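Local coordinates for protein aldo-keto reductase family 1 member C1 (PDB 1QWK) that probably reduces aldehydes and ketones with NADPH, as an aldose reductase-like member of the aldo-keto reductase family, at residues Ala34-Tyr43 with Ile265-Phe274; Thr203-Asn211 with Trp222-Gln230. One frame throughout, in Å; residues are numbered along the deposited sequence.

Contact 1. Residues Ala34-Tyr43 with Ile265-Phe274; sequences AVKTAVKAGY and IQENRIKENF
The hydroxyl of Tyr-43 donates to the carbonyl oxygen of Ile-270, OH to O 2.7 Å, meeting it in the carbonyl plane on a lone pair. A water 3.0 Å from Tyr-43 OH donates to this hydroxyl and accepts from Asn-273 ND2, so the phenol is held directly by Ile-270 and through water by Asn-273. The Tyr-43 ring presents its edge to Ile-270 O, while Phe-274 CD1 sits over one face, offset toward the rim. The two aromatic planes are 36° apart. Phe-274 CG lies anti to its backbone N (chi1 -167°), which carries the ring against the C-terminal end of helix 28-41, with CZ 3.5 Å from Gly-42 C; a side chain at Gly-42, where phi is positive, would run into this ring. These helices are neighbours on the outside of the (α/β)8 TIM barrel, first and last round the ring; the axes of segments 34-41 and 267-274 run at 33°. Apolar packing joins them: CD1 of Ile-270 lies 4.0 Å from Ala-34 CB and its CG2 3.9 Å from Ala-38 CB. CG2 also touches Tyr-43 CE2 at 3.5 Å. Nearer the solvent, Thr-37 CG2 meets Glu-267 CG, while Thr-37 OG1 bonds back to Thr-33 O.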
loop_
_atom_site.group_PDB
_atom_site.type_symbol
_atom_site.label_atom_id
_atom_site.label_comp_id
_atom_site.label_asym_id
_atom_site.label_seq_id
_atom_site.Cartn_x
_atom_site.Cartn_y
_atom_site.Cartn_z
ATOM N N ALA A 34 -7.735 14.147 5.678
ATOM C CA ALA A 34 -6.850 13.631 4.643
ATOM C C ALA A 34 -7.631 12.994 3.494
ATOM O O ALA A 34 -7.338 13.240 2.325
ATOM C CB ALA A 34 -5.880 12.614 5.245
ATOM N N VAL A 35 -8.622 12.176 3.830
ATOM C CA VAL A 35 -9.421 11.510 2.811
ATOM C C VAL A 35 -10.175 12.520 1.953
ATOM O O VAL A 35 -10.135 12.449 0.724
ATOM C CB VAL A 35 -10.430 10.517 3.448
ATOM C CG1 VAL A 35 -11.405 10.006 2.398
ATOM C CG2 VAL A 35 -9.678 9.343 4.066
ATOM N N LYS A 36 -10.852 13.470 2.592
ATOM C CA LYS A 36 -11.609 14.471 1.844
ATOM C C LYS A 36 -10.714 15.332 0.962
ATOM O O LYS A 36 -11.080 15.670 -0.165
ATOM C CB LYS A 36 -12.414 15.348 2.806
ATOM C CG LYS A 36 -13.371 14.543 3.671
ATOM C CD LYS A 36 -14.267 15.424 4.534
ATOM C CE LYS A 36 -15.306 16.155 3.701
ATOM N NZ LYS A 36 -16.183 17.006 4.556
ATOM N N THR A 37 -9.537 15.680 1.469
ATOM C CA THR A 37 -8.600 16.492 0.699
ATOM C C THR A 37 -8.119 15.713 -0.520
ATOM O O THR A 37 -8.048 16.247 -1.632
ATOM C CB THR A 37 -7.373 16.885 1.546
ATOM O OG1 THR A 37 -7.796 17.684 2.660
ATOM C CG2 THR A 37 -6.385 17.679 0.708
ATOM N N ALA A 38 -7.797 14.441 -0.308
ATOM C CA ALA A 38 -7.308 13.587 -1.382
ATOM C C ALA A 38 -8.355 13.392 -2.472
ATOM O O ALA A 38 -8.062 13.533 -3.662
ATOM C CB ALA A 38 -6.883 12.234 -0.817
ATOM N N VAL A 39 -9.576 13.061 -2.073
ATOM C CA VAL A 39 -10.636 12.845 -3.050
ATOM C C VAL A 39 -10.941 14.121 -3.831
ATOM O O VAL A 39 -11.139 14.077 -5.044
ATOM C CB VAL A 39 -11.921 12.318 -2.371
ATOM C CG1 VAL A 39 -13.056 12.225 -3.388
ATOM C CG2 VAL A 39 -11.657 10.947 -1.769
ATOM N N LYS A 40 -10.974 15.260 -3.148
ATOM C CA LYS A 40 -11.251 16.511 -3.843
ATOM C C LYS A 40 -10.100 16.866 -4.783
ATOM O O LYS A 40 -10.291 17.590 -5.761
ATOM C CB LYS A 40 -11.480 17.641 -2.840
ATOM C CG LYS A 40 -12.746 17.484 -2.021
ATOM C CD LYS A 40 -12.821 18.545 -0.941
ATOM C CE LYS A 40 -14.064 18.383 -0.086
ATOM N NZ LYS A 40 -14.105 19.398 1.002
ATOM N N ALA A 41 -8.909 16.350 -4.489
ATOM C CA ALA A 41 -7.732 16.609 -5.318
ATOM C C ALA A 41 -7.681 15.704 -6.547
ATOM O O ALA A 41 -7.023 16.031 -7.537
ATOM C CB ALA A 41 -6.461 16.433 -4.493
ATOM N N GLY A 42 -8.370 14.568 -6.485
ATOM C CA GLY A 42 -8.376 13.658 -7.618
ATOM C C GLY A 42 -8.124 12.203 -7.267
ATOM O O GLY A 42 -8.315 11.324 -8.108
ATOM N N TYR A 43 -7.686 11.943 -6.038
ATOM C CA TYR A 43 -7.425 10.567 -5.606
ATOM C C TYR A 43 -8.719 9.774 -5.644
ATOM O O TYR A 43 -9.757 10.264 -5.208
ATOM C CB TYR A 43 -6.905 10.538 -4.172
ATOM C CG TYR A 43 -5.481 10.990 -3.982
ATOM C CD1 TYR A 43 -4.471 10.067 -3.709
ATOM C CD2 TYR A 43 -5.152 12.343 -3.984
ATOM C CE1 TYR A 43 -3.174 10.481 -3.432
ATOM C CE2 TYR A 43 -3.854 12.766 -3.709
ATOM C CZ TYR A 43 -2.874 11.832 -3.428
ATOM O OH TYR A 43 -1.602 12.248 -3.102
ATOM N N ILE A 265 0.040 13.038 4.944
ATOM C CA ILE A 265 -1.252 13.382 5.535
ATOM C C ILE A 265 -1.483 14.892 5.500
ATOM O O ILE A 265 -2.600 15.364 5.714
ATOM C CB ILE A 265 -1.349 12.914 7.000
ATOM C CG1 ILE A 265 -0.320 13.654 7.856
ATOM C CG2 ILE A 265 -1.113 11.416 7.081
ATOM C CD1 ILE A 265 -0.423 13.342 9.336
ATOM N N GLN A 266 -0.419 15.642 5.240
ATOM C CA GLN A 266 -0.504 17.094 5.165
ATOM C C GLN A 266 -1.146 17.498 3.844
ATOM O O GLN A 266 -0.809 16.955 2.792
ATOM C CB GLN A 266 0.893 17.700 5.278
ATOM C CG GLN A 266 1.548 17.481 6.629
ATOM C CD GLN A 266 3.030 17.800 6.618
ATOM O OE1 GLN A 266 3.838 17.032 6.087
ATOM N NE2 GLN A 266 3.394 18.944 7.190
ATOM N N GLU A 267 -2.070 18.454 3.905
ATOM C CA GLU A 267 -2.784 18.933 2.723
ATOM C C GLU A 267 -1.891 19.249 1.526
ATOM O O GLU A 267 -2.166 18.811 0.408
ATOM C CB GLU A 267 -3.612 20.172 3.080
ATOM C CG GLU A 267 -4.338 20.803 1.899
ATOM C CD GLU A 267 -5.252 21.948 2.314
ATOM O OE1 GLU A 267 -4.769 22.883 2.988
ATOM O OE2 GLU A 267 -6.449 21.911 1.960
ATOM N N ASN A 268 -0.828 20.011 1.754
ATOM C CA ASN A 268 0.072 20.376 0.665
ATOM C C ASN A 268 0.822 19.186 0.085
ATOM O O ASN A 268 1.071 19.136 -1.118
ATOM C CB ASN A 268 1.071 21.437 1.126
ATOM C CG ASN A 268 0.409 22.772 1.396
ATOM O OD1 ASN A 268 -0.292 23.311 0.538
ATOM N ND2 ASN A 268 0.627 23.312 2.590
ATOM N N ARG A 269 1.188 18.233 0.932
ATOM C CA ARG A 269 1.906 17.065 0.446
ATOM C C ARG A 269 0.970 16.129 -0.312
ATOM O O ARG A 269 1.363 15.527 -1.310
ATOM C CB ARG A 269 2.584 16.333 1.604
ATOM C CG ARG A 269 3.560 17.220 2.358
ATOM C CD ARG A 269 4.631 16.412 3.052
ATOM N NE ARG A 269 5.488 17.260 3.876
ATOM C CZ ARG A 269 6.633 16.860 4.421
ATOM N NH1 ARG A 269 7.064 15.621 4.228
ATOM N NH2 ARG A 269 7.342 17.701 5.163
ATOM N N ILE A 270 -0.269 16.014 0.161
ATOM C CA ILE A 270 -1.250 15.166 -0.509
ATOM C C ILE A 270 -1.459 15.702 -1.924
ATOM O O ILE A 270 -1.561 14.937 -2.883
ATOM C CB ILE A 270 -2.604 15.152 0.250
ATOM C CG1 ILE A 270 -2.438 14.415 1.585
ATOM C CG2 ILE A 270 -3.685 14.481 -0.606
ATOM C CD1 ILE A 270 -3.668 14.429 2.470
ATOM N N LYS A 271 -1.513 17.023 -2.057
ATOM C CA LYS A 271 -1.702 17.632 -3.366
ATOM C C LYS A 271 -0.447 17.476 -4.216
ATOM O O LYS A 271 -0.531 17.210 -5.414
ATOM C CB LYS A 271 -2.047 19.115 -3.221
ATOM C CG LYS A 271 -3.427 19.378 -2.632
ATOM C CD LYS A 271 -3.682 20.872 -2.523
ATOM C CE LYS A 271 -5.061 21.178 -1.969
ATOM N NZ LYS A 271 -5.250 22.649 -1.811
ATOM N N GLU A 272 0.714 17.634 -3.588
ATOM C CA GLU A 272 1.990 17.508 -4.287
ATOM C C GLU A 272 2.185 16.109 -4.868
ATOM O O GLU A 272 2.579 15.963 -6.020
ATOM C CB GLU A 272 3.147 17.812 -3.331
ATOM C CG GLU A 272 4.519 17.853 -4.006
ATOM C CD GLU A 272 5.668 17.782 -3.010
ATOM O OE1 GLU A 272 5.571 18.418 -1.940
ATOM O OE2 GLU A 272 6.673 17.102 -3.306
ATOM N N ASN A 273 1.908 15.086 -4.065
ATOM C CA ASN A 273 2.087 13.709 -4.505
ATOM C C ASN A 273 1.194 13.306 -5.679
ATOM O O ASN A 273 1.495 12.343 -6.379
ATOM C CB ASN A 273 1.861 12.738 -3.341
ATOM C CG ASN A 273 2.854 12.937 -2.202
ATOM O OD1 ASN A 273 3.969 13.409 -2.409
ATOM N ND2 ASN A 273 2.453 12.555 -0.995
ATOM N N PHE A 274 0.101 14.033 -5.894
ATOM C CA PHE A 274 -0.815 13.710 -6.988
ATOM C C PHE A 274 -0.353 14.283 -8.323
ATOM O O PHE A 274 -0.795 13.841 -9.388
ATOM C CB PHE A 274 -2.222 14.238 -6.676
ATOM C CG PHE A 274 -3.292 13.693 -7.586
ATOM C CD1 PHE A 274 -3.700 12.364 -7.480
ATOM C CD2 PHE A 274 -3.883 14.502 -8.553
ATOM C CE1 PHE A 274 -4.680 11.843 -8.322
ATOM C CE2 PHE A 274 -4.866 13.992 -9.404
ATOM C CZ PHE A 274 -5.265 12.656 -9.286
HETATM O O HOH W 1 -0.397 11.553 -0.431
#

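Contact 2. Residues Thr203-Asn211 with Trp222-Gln230; sequences TLGSPGRVN and WAPAPSDLQ
Val-210 and Ala-223 form an antiparallel hydrogen-bonded pair, Val-210 N to Ala-223 O and Ala-223 N to Val-210 O both at 2.9 Å. One step on, Gly-208 O takes two donors from opposite faces of its carbonyl plane: Ala-225 N at 3.1 Å and Gln-230 NE2, also at 3.1 Å. The bend at chi2 of Gln-230 (-57°) turns its amide back to this oxygen, though the N-H...O angle is only 136°. A leucine in place of Gln-230 would probably leave Gly-208 O with Ala-225 N alone of these two donors, and one face of its carbonyl without a donor from this segment. Farther along, water bridges the segments: one molecule donates to Ser-206 OG and Asp-228 OD1, another to Pro-207 O and Pro-226 O. At the hairpin end, the Arg-209 guanidinium lies flat on the Trp-222 indole, planes 8° apart, with CZ 3.8 Å from the centroid of the six-membered ring, a cation-pi stack; the extended arginine chain also lays CD over that ring as a CH-pi contact. Val-210 CG2 packs on Ala-225 CB at 3.9 Å, and Ser-227 OG comes 3.1 Å from Gly-208 CA, a tight fit against a residue without a side chain. This two-stranded ribbon belongs to the excursion that follows barrel strand 197-201 and leads to helix 232-241; at its base Leu-204 and Leu-229 rest on helix 245-255, and Asp-228 OD2 accepts from Tyr-181 N.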
loop_
_atom_site.group_PDB
_atom_site.type_symbol
_atom_site.label_atom_id
_atom_site.label_comp_id
_atom_site.label_asym_id
_atom_site.label_seq_id
_atom_site.Cartn_x
_atom_site.Cartn_y
_atom_site.Cartn_z
ATOM N N THR A 203 6.603 4.307 -0.684
ATOM C CA THR A 203 7.143 4.715 -1.975
ATOM C C THR A 203 8.157 5.852 -1.896
ATOM O O THR A 203 9.063 5.939 -2.727
ATOM C CB THR A 203 5.996 5.126 -2.915
ATOM O OG1 THR A 203 4.882 4.234 -2.726
ATOM C CG2 THR A 203 6.441 5.056 -4.367
ATOM N N LEU A 204 8.007 6.721 -0.897
ATOM C CA LEU A 204 8.919 7.855 -0.737
ATOM C C LEU A 204 10.177 7.535 0.056
ATOM O O LEU A 204 10.981 8.427 0.333
ATOM C CB LEU A 204 8.185 9.032 -0.096
ATOM C CG LEU A 204 7.031 9.583 -0.942
ATOM C CD1 LEU A 204 6.359 10.716 -0.191
ATOM C CD2 LEU A 204 7.556 10.065 -2.297
ATOM N N GLY A 205 10.336 6.268 0.427
ATOM C CA GLY A 205 11.518 5.845 1.162
ATOM C C GLY A 205 11.667 6.332 2.593
ATOM O O GLY A 205 10.687 6.634 3.272
ATOM N N SER A 206 12.913 6.402 3.049
ATOM C CA SER A 206 13.214 6.835 4.408
ATOM C C SER A 206 13.229 8.357 4.542
ATOM O O SER A 206 13.280 9.076 3.546
ATOM C CB SER A 206 14.560 6.250 4.849
ATOM O OG SER A 206 15.581 6.567 3.919
ATOM N N PRO A 207 13.174 8.868 5.784
ATOM C CA PRO A 207 13.180 10.311 6.045
ATOM C C PRO A 207 14.300 11.023 5.293
ATOM O O PRO A 207 15.475 10.697 5.460
ATOM C CB PRO A 207 13.351 10.378 7.557
ATOM C CG PRO A 207 12.577 9.180 8.012
ATOM C CD PRO A 207 13.040 8.111 7.042
ATOM N N GLY A 208 13.928 11.998 4.470
ATOM C CA GLY A 208 14.917 12.717 3.686
ATOM C C GLY A 208 15.461 13.992 4.300
ATOM O O GLY A 208 16.399 14.582 3.762
ATOM N N ARG A 209 14.889 14.413 5.425
ATOM C CA ARG A 209 15.324 15.640 6.087
ATOM C C ARG A 209 15.373 15.547 7.603
ATOM O O ARG A 209 14.689 14.729 8.215
ATOM C CB ARG A 209 14.393 16.801 5.727
ATOM C CG ARG A 209 14.392 17.210 4.269
ATOM C CD ARG A 209 13.525 18.439 4.077
ATOM N NE ARG A 209 13.584 18.950 2.710
ATOM C CZ ARG A 209 12.972 20.055 2.302
ATOM N NH1 ARG A 209 12.253 20.772 3.159
ATOM N NH2 ARG A 209 13.081 20.445 1.040
ATOM N N VAL A 210 16.194 16.410 8.192
ATOM C CA VAL A 210 16.341 16.515 9.636
ATOM C C VAL A 210 16.071 17.990 9.902
ATOM O O VAL A 210 16.786 18.862 9.399
ATOM C CB VAL A 210 17.775 16.171 10.104
ATOM C CG1 VAL A 210 17.856 16.240 11.624
ATOM C CG2 VAL A 210 18.169 14.794 9.608
ATOM N N ASN A 211 15.025 18.270 10.668
ATOM C CA ASN A 211 14.656 19.645 10.981
ATOM C C ASN A 211 15.204 20.091 12.328
ATOM O O ASN A 211 15.352 19.291 13.248
ATOM C CB ASN A 211 13.135 19.790 10.979
ATOM C CG ASN A 211 12.534 19.544 9.617
ATOM O OD1 ASN A 211 12.735 20.323 8.691
ATOM N ND2 ASN A 211 11.798 18.452 9.483
ATOM N N TRP A 222 16.925 23.173 7.687
ATOM C CA TRP A 222 16.962 21.718 7.755
ATOM C C TRP A 222 18.239 21.200 7.100
ATOM O O TRP A 222 18.947 21.949 6.421
ATOM C CB TRP A 222 15.752 21.122 7.035
ATOM C CG TRP A 222 15.655 21.539 5.595
ATOM C CD1 TRP A 222 15.056 22.664 5.105
ATOM C CD2 TRP A 222 16.199 20.848 4.463
ATOM N NE1 TRP A 222 15.191 22.714 3.737
ATOM C CE2 TRP A 222 15.888 21.613 3.317
ATOM C CE3 TRP A 222 16.919 19.655 4.306
ATOM C CZ2 TRP A 222 16.275 21.225 2.028
ATOM C CZ3 TRP A 222 17.303 19.269 3.021
ATOM C CH2 TRP A 222 16.978 20.053 1.901
ATOM N N ALA A 223 18.529 19.919 7.310
ATOM C CA ALA A 223 19.705 19.282 6.724
ATOM C C ALA A 223 19.286 17.976 6.053
ATOM O O ALA A 223 18.401 17.273 6.543
ATOM C CB ALA A 223 20.747 19.004 7.798
ATOM N N PRO A 224 19.910 17.641 4.916
ATOM C CA PRO A 224 19.567 16.401 4.211
ATOM C C PRO A 224 20.017 15.157 4.974
ATOM O O PRO A 224 21.029 15.174 5.675
ATOM C CB PRO A 224 20.289 16.557 2.876
ATOM C CG PRO A 224 21.509 17.345 3.254
ATOM C CD PRO A 224 20.931 18.403 4.172
ATOM N N ALA A 225 19.251 14.078 4.842
ATOM C CA ALA A 225 19.576 12.822 5.508
ATOM C C ALA A 225 19.716 11.738 4.440
ATOM O O ALA A 225 19.059 11.807 3.405
ATOM C CB ALA A 225 18.468 12.450 6.496
ATOM N N PRO A 226 20.580 10.729 4.674
ATOM C CA PRO A 226 20.771 9.645 3.699
ATOM C C PRO A 226 19.440 8.974 3.400
ATOM O O PRO A 226 18.835 8.353 4.278
ATOM C CB PRO A 226 21.756 8.713 4.403
ATOM C CG PRO A 226 21.456 8.936 5.853
ATOM C CD PRO A 226 21.306 10.437 5.922
ATOM N N SER A 227 18.993 9.086 2.154
ATOM C CA SER A 227 17.697 8.540 1.776
ATOM C C SER A 227 17.452 8.610 0.279
ATOM O O SER A 227 18.201 9.257 -0.454
ATOM C CB SER A 227 16.617 9.353 2.469
ATOM O OG SER A 227 16.728 10.712 2.071
ATOM N N ASP A 228 16.374 7.962 -0.158
ATOM C CA ASP A 228 15.981 7.946 -1.567
ATOM C C ASP A 228 15.784 9.383 -2.065
ATOM O O ASP A 228 16.173 9.727 -3.179
ATOM C CB ASP A 228 14.645 7.203 -1.754
ATOM C CG ASP A 228 14.588 5.867 -1.037
ATOM O OD1 ASP A 228 14.889 5.812 0.177
ATOM O OD2 ASP A 228 14.214 4.867 -1.689
ATOM N N LEU A 229 15.156 10.212 -1.235
ATOM C CA LEU A 229 14.883 11.602 -1.591
ATOM C C LEU A 229 16.126 12.462 -1.800
ATOM O O LEU A 229 16.058 13.506 -2.451
ATOM C CB LEU A 229 13.990 12.250 -0.528
ATOM C CG LEU A 229 12.523 11.803 -0.530
ATOM C CD1 LEU A 229 11.874 12.150 0.804
ATOM C CD2 LEU A 229 11.785 12.477 -1.685
ATOM N N GLN A 230 17.257 12.030 -1.252
ATOM C CA GLN A 230 18.498 12.787 -1.389
ATOM C C GLN A 230 19.479 12.154 -2.364
ATOM O O GLN A 230 20.621 12.604 -2.477
ATOM C CB GLN A 230 19.176 12.951 -0.026
ATOM C CG GLN A 230 18.394 13.774 0.986
ATOM C CD GLN A 230 18.077 15.169 0.492
ATOM O OE1 GLN A 230 18.845 15.763 -0.265
ATOM N NE2 GLN A 230 16.946 15.710 0.935
HETATM O O HOH W 2 13.764 8.793 0.901
HETATM O O HOH W 3 15.878 4.170 2.141
HETATM O O HOH W 4 16.846 8.456 6.338
#

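Contact 1 joins two helices of the barrel's outer layer and is partly buried; contact 2 is a surface contact within an excursion from the barrel, away from the annotated sites. Their sequence spans differ as sharply: 221 residues lie between the segments of contact 1, ten between those of contact 2. Contact 1 relies on aliphatic and aromatic packing with a single direct hydrogen bond, while contact 2 depends on backbone bonding, bridging waters and a cation-pi stack. Their centres are 21 Å apart, yet they touch where Leu-204 CD1 packs 4.2 Å from Asn-273 OD1, and both Leu-204 and Asn-273 lean on Leu-250 of helix 245-255.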